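Local coordinates for uncharacterized protein SAV2460 (Streptomyces avermitilis, PDB 2QNG) that is of unknown function but binds calcium ions and belongs to the TerD family, at residues H126-V130 and V154-A160; D50-V54 and G117-Q121. All blocks are in the same frame, centred on the assembly; numbering follows the deposited sequence. Where two conformers were deposited one is given.

Interaction 1 of 2, residues H126-V130 and V154-A160; sequences HRTFV and VLGSTAA
Thr-128 holds its hydroxyl between the backbone N and the carbonyl carbon (chi1 69°), which aims OG1 at the carbonyl of Leu-155 and turns CG2 toward Gly-156 and Thr-158. Phe-129 instead sets CG anti to its carbonyl carbon (chi1 -73°), and its ring lies against carbonyls of the type I turn from Val-154 to Ser-157: Phe-129 CD2 is 3.3 Å from Ser-157 O, and Val-154 O stands at the edge, near the ring plane. Two donors grip Leu-155 O: Thr-128 OG1 gives a hydrogen bond of 2.9 Å lying in the carbonyl plane, and Val-130 N gives another of 2.9 Å, on a lone pair. Beside them Phe-129 N reaches Ser-157 O at 3.0 Å, a bond somewhat bent at the hydrogen. A threonine suits this place because one branch donates while the other packs, Thr-128 CG2 standing 3.3 Å from Gly-156 O. The phenylalanine is the buried anchor. Phe-129 CD2 lies 3.8 Å from Val-154 CG2. At the start of strand 159-167 the ring edge faces the backbone carbon of Ala-159, and Phe-129 CE2 comes to 4.0 Å from Ala-160 CB, a methyl small enough to sit beside the ring. Phe-151 stacks on the same ring. At the outer end Val-130 CB meets Leu-155 CB. The doubly bound Leu-155 O and the bond to Ser-157 O thus hold the two loop backbones together, while the aromatic ring fills the buried side.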
loop_
_atom_site.group_PDB
_atom_site.type_symbol
_atom_site.label_atom_id
_atom_site.label_comp_id
_atom_site.label_asym_id
_atom_site.label_seq_id
_atom_site.Cartn_x
_atom_site.Cartn_y
_atom_site.Cartn_z
ATOM N N HIS A 126 -15.384 10.847 8.086
ATOM C CA HIS A 126 -15.566 9.545 7.500
ATOM C C HIS A 126 -15.494 9.717 5.979
ATOM O O HIS A 126 -16.232 10.523 5.398
ATOM C CB HIS A 126 -16.923 9.017 7.951
ATOM C CG HIS A 126 -17.361 7.763 7.251
ATOM N ND1 HIS A 126 -16.755 6.534 7.434
ATOM C CD2 HIS A 126 -18.385 7.552 6.390
ATOM C CE1 HIS A 126 -17.379 5.625 6.696
ATOM N NE2 HIS A 126 -18.383 6.217 6.072
ATOM N N ARG A 127 -14.606 8.959 5.339
ATOM C CA ARG A 127 -14.394 9.101 3.901
ATOM C C ARG A 127 -14.042 7.761 3.343
ATOM O O ARG A 127 -13.120 7.102 3.836
ATOM C CB ARG A 127 -13.275 10.113 3.611
ATOM C CG ARG A 127 -13.152 10.478 2.136
ATOM C CD ARG A 127 -11.996 11.433 1.851
ATOM N NE ARG A 127 -12.126 12.690 2.574
ATOM C CZ ARG A 127 -12.841 13.727 2.154
ATOM N NH1 ARG A 127 -13.504 13.672 1.000
ATOM N NH2 ARG A 127 -12.909 14.823 2.904
ATOM N N THR A 128 -14.787 7.339 2.326
ATOM C CA THR A 128 -14.485 6.094 1.626
ATOM C C THR A 128 -13.941 6.398 0.235
ATOM O O THR A 128 -13.873 7.569 -0.168
ATOM C CB THR A 128 -15.732 5.207 1.502
ATOM O OG1 THR A 128 -16.660 5.816 0.591
ATOM C CG2 THR A 128 -16.407 5.013 2.873
ATOM N N PHE A 129 -13.537 5.367 -0.525
ATOM C CA PHE A 129 -12.944 5.677 -1.836
ATOM C C PHE A 129 -13.847 6.463 -2.780
ATOM O O PHE A 129 -13.335 7.253 -3.582
ATOM C CB PHE A 129 -12.320 4.438 -2.493
ATOM C CG PHE A 129 -11.033 4.015 -1.841
ATOM C CD1 PHE A 129 -9.845 4.703 -2.069
ATOM C CD2 PHE A 129 -11.019 2.945 -0.962
ATOM C CE1 PHE A 129 -8.662 4.324 -1.423
ATOM C CE2 PHE A 129 -9.831 2.556 -0.315
ATOM C CZ PHE A 129 -8.667 3.254 -0.553
ATOM N N VAL A 130 -15.175 6.296 -2.681
ATOM C CA VAL A 130 -16.060 7.072 -3.560
ATOM C C VAL A 130 -16.002 8.570 -3.199
ATOM O O VAL A 130 -16.289 9.446 -4.046
ATOM C CB VAL A 130 -17.529 6.541 -3.536
ATOM C CG1 VAL A 130 -18.242 6.943 -2.255
ATOM C CG2 VAL A 130 -18.290 7.001 -4.779
ATOM N N VAL A 154 -13.767 -0.961 -4.667
ATOM C CA VAL A 154 -13.787 -0.805 -3.209
ATOM C C VAL A 154 -14.337 0.572 -2.819
ATOM O O VAL A 154 -13.855 1.203 -1.877
ATOM C CB VAL A 154 -12.372 -1.073 -2.581
ATOM C CG1 VAL A 154 -11.986 -2.516 -2.810
ATOM C CG2 VAL A 154 -11.302 -0.132 -3.142
ATOM N N LEU A 155 -15.379 1.029 -3.531
ATOM C CA LEU A 155 -15.834 2.415 -3.345
ATOM C C LEU A 155 -16.390 2.733 -1.949
ATOM O O LEU A 155 -16.383 3.885 -1.517
ATOM C CB LEU A 155 -16.846 2.813 -4.429
ATOM C CG LEU A 155 -16.253 2.935 -5.845
ATOM C CD1 LEU A 155 -17.346 3.159 -6.857
ATOM C CD2 LEU A 155 -15.240 4.077 -5.939
ATOM N N GLY A 156 -16.883 1.709 -1.253
ATOM C CA GLY A 156 -17.410 1.899 0.077
ATOM C C GLY A 156 -16.402 1.676 1.189
ATOM O O GLY A 156 -16.779 1.753 2.356
ATOM N N SER A 157 -15.133 1.408 0.847
ATOM C CA SER A 157 -14.129 1.088 1.848
ATOM C C SER A 157 -13.327 2.303 2.306
ATOM O O SER A 157 -13.186 3.266 1.544
ATOM C CB SER A 157 -13.158 0.064 1.246
ATOM O OG SER A 157 -13.848 -1.171 0.975
ATOM N N THR A 158 -12.762 2.212 3.514
ATOM C CA THR A 158 -11.895 3.254 4.066
ATOM C C THR A 158 -10.406 2.919 3.897
ATOM O O THR A 158 -9.553 3.749 4.166
ATOM C CB THR A 158 -12.221 3.487 5.543
ATOM O OG1 THR A 158 -12.192 2.228 6.213
ATOM C CG2 THR A 158 -13.623 4.118 5.673
ATOM N N ALA A 159 -10.110 1.698 3.466
ATOM C CA ALA A 159 -8.737 1.241 3.236
ATOM C C ALA A 159 -8.812 0.043 2.304
ATOM O O ALA A 159 -9.878 -0.584 2.167
ATOM C CB ALA A 159 -8.044 0.856 4.540
ATOM N N ALA A 160 -7.701 -0.286 1.651
ATOM C CA ALA A 160 -7.684 -1.479 0.801
ATOM C C ALA A 160 -6.282 -2.042 0.728
ATOM O O ALA A 160 -5.313 -1.272 0.645
ATOM C CB ALA A 160 -8.168 -1.122 -0.628
#

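Interaction 2 of 2, residues D50-V54 and G117-Q121; sequences DLDIV and GVVIQ. With CA (calcium ion), chain C.
Asp-50 meets Gln-121: its carbonyl O accepts from Gln-121 N at 2.9 Å, almost straight, and a water joins Asp-50 N to Gln-121 O. With CG anti to the backbone N (chi1 -178°), its carboxylate lies beside the glutamine chain, Asp-50 OD2 near Gln-121 CG, while Asp-50 OD1 binds calcium at 2.3 Å. Leu-51 serves twice. Its carbonyl O is a metal ligand, whereas its branched side chain lies on the face of the sheet away from the side chain of Asp-52, touching Val-118 CG1 through CD2 and Ile-120 CG1 through CD1, with Trp-39 also against it. Asp-52 pairs with Val-119 through two backbone hydrogen bonds and divides its carboxylate: OD1 binds calcium at 2.2 Å, and OD2 accepts from Gln-121 NE2 at 2.8 Å. Aspartates suit both places, offering the cation anionic oxygens on short side chains. The amide donor comes from the anti side, 33° out of the carboxylate plane, and the bend of the glutamine chain at chi2 (-71°) brings it over. With an alanine in place of Gln-121, OD2 of Asp-52 would lose its amide donor, and the metal-bound carboxylate would probably be less firmly fixed in its rotation. Ile-53, on the same face as Leu-51, packs toward Leu-35 and Val-37 of strand 33-40. Val-54 closes the pairing with two bonds to Gly-117, a glycine that takes part through its backbone alone. Ser-88 and Glu-98 complete the protein ligands of the calcium. This is a regular antiparallel pair within a beta sandwich, with a calcium site formed by residues 50-52 where the chain enters strand 51-59, as befits a TerD domain.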
loop_
_atom_site.group_PDB
_atom_site.type_symbol
_atom_site.label_atom_id
_atom_site.label_comp_id
_atom_site.label_asym_id
_atom_site.label_seq_id
_atom_site.Cartn_x
_atom_site.Cartn_y
_atom_site.Cartn_z
ATOM N N ASP A 50 -6.582 12.638 2.620
ATOM C CA ASP A 50 -5.206 12.196 2.848
ATOM C C ASP A 50 -5.195 10.682 2.735
ATOM O O ASP A 50 -5.785 9.998 3.564
ATOM C CB ASP A 50 -4.781 12.644 4.260
ATOM C CG ASP A 50 -3.341 12.270 4.597
ATOM O OD1 ASP A 50 -2.609 11.740 3.703
ATOM O OD2 ASP A 50 -2.949 12.496 5.770
ATOM N N LEU A 51 -4.569 10.179 1.678
ATOM C CA LEU A 51 -4.327 8.759 1.505
ATOM C C LEU A 51 -2.897 8.472 1.915
ATOM O O LEU A 51 -2.010 9.305 1.658
ATOM C CB LEU A 51 -4.547 8.317 0.037
ATOM C CG LEU A 51 -6.012 8.101 -0.417
ATOM C CD1 LEU A 51 -6.948 9.305 -0.169
ATOM C CD2 LEU A 51 -6.049 7.682 -1.882
ATOM N N ASP A 52 -2.677 7.312 2.538
ATOM C CA ASP A 52 -1.325 6.896 2.888
ATOM C C ASP A 52 -1.061 5.505 2.349
ATOM O O ASP A 52 -1.893 4.610 2.497
ATOM C CB ASP A 52 -1.145 6.835 4.405
ATOM C CG ASP A 52 -1.106 8.213 5.059
ATOM O OD1 ASP A 52 -0.795 9.214 4.415
ATOM O OD2 ASP A 52 -1.350 8.293 6.275
ATOM N N ILE A 53 0.129 5.310 1.766
ATOM C CA ILE A 53 0.581 3.972 1.382
ATOM C C ILE A 53 1.190 3.310 2.623
ATOM O O ILE A 53 1.933 3.948 3.389
ATOM C CB ILE A 53 1.638 4.040 0.272
ATOM C CG1 ILE A 53 1.080 4.758 -0.959
ATOM C CG2 ILE A 53 2.097 2.639 -0.075
ATOM C CD1 ILE A 53 2.127 4.998 -2.046
ATOM N N VAL A 54 0.856 2.033 2.796
ATOM C CA VAL A 54 1.449 1.265 3.892
ATOM C C VAL A 54 1.851 -0.106 3.377
ATOM O O VAL A 54 1.189 -0.694 2.517
ATOM C CB VAL A 54 0.515 1.173 5.145
ATOM C CG1 VAL A 54 -0.797 0.606 4.761
ATOM C CG2 VAL A 54 1.158 0.333 6.254
ATOM N N GLY A 117 -0.831 -1.654 0.821
ATOM C CA GLY A 117 -2.194 -1.136 0.941
ATOM C C GLY A 117 -2.231 0.361 0.934
ATOM O O GLY A 117 -1.183 1.029 0.972
ATOM N N VAL A 118 -3.463 0.880 0.897
ATOM C CA VAL A 118 -3.705 2.303 0.879
ATOM C C VAL A 118 -4.809 2.556 1.894
ATOM O O VAL A 118 -5.875 1.927 1.819
ATOM C CB VAL A 118 -4.142 2.792 -0.520
ATOM C CG1 VAL A 118 -4.500 4.276 -0.516
ATOM C CG2 VAL A 118 -3.050 2.497 -1.557
ATOM N N VAL A 119 -4.547 3.464 2.840
ATOM C CA VAL A 119 -5.569 3.878 3.794
ATOM C C VAL A 119 -6.011 5.298 3.519
ATOM O O VAL A 119 -5.194 6.128 3.105
ATOM C CB VAL A 119 -5.058 3.774 5.253
ATOM C CG1 VAL A 119 -4.649 2.363 5.566
ATOM C CG2 VAL A 119 -3.881 4.735 5.533
ATOM N N ILE A 120 -7.282 5.583 3.795
ATOM C CA ILE A 120 -7.770 6.938 3.779
ATOM C C ILE A 120 -7.836 7.383 5.226
ATOM O O ILE A 120 -8.455 6.715 6.064
ATOM C CB ILE A 120 -9.168 7.022 3.183
ATOM C CG1 ILE A 120 -9.200 6.447 1.764
ATOM C CG2 ILE A 120 -9.671 8.487 3.226
ATOM C CD1 ILE A 120 -10.590 6.165 1.267
ATOM N N GLN A 121 -7.168 8.488 5.548
ATOM C CA GLN A 121 -7.246 9.003 6.922
ATOM C C GLN A 121 -8.689 9.388 7.249
ATOM O O GLN A 121 -9.388 9.967 6.416
ATOM C CB GLN A 121 -6.341 10.220 7.103
ATOM C CG GLN A 121 -4.850 9.842 7.096
ATOM C CD GLN A 121 -4.416 9.077 8.353
ATOM O OE1 GLN A 121 -5.048 9.185 9.410
ATOM N NE2 GLN A 121 -3.368 8.283 8.228
HETATM CA CA CA C . -0.687 10.794 2.838
HETATM O O HOH W 1 -8.726 11.827 4.358
HETATM O O HOH W 2 1.006 11.495 4.287
#

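How the interactions relate
Both contacts belong to one sheet, in which strand 111-120 lies between strands 51-59 and 159-167, and their centres are about 10 Å apart. Segment 117-121 therefore pairs on one edge with 50-54 and on the other with the end of 154-160: Val-118 N meets Ala-160 O at 2.8 Å and Ile-120 N meets Thr-158 O at 2.9 Å, both probable hydrogen bonds. Ile-120 also joins the two by packing, its CD1 standing 3.5 Å from Phe-129 N. The calcium ion bound by Asp-50, Leu-51 and Asp-52 takes three of its ligands from interaction 2. At nearest atoms, the Phe-129 side chain of interaction 1 is about 11 Å from this calcium and about 4 Å from the side chain of Leu-51.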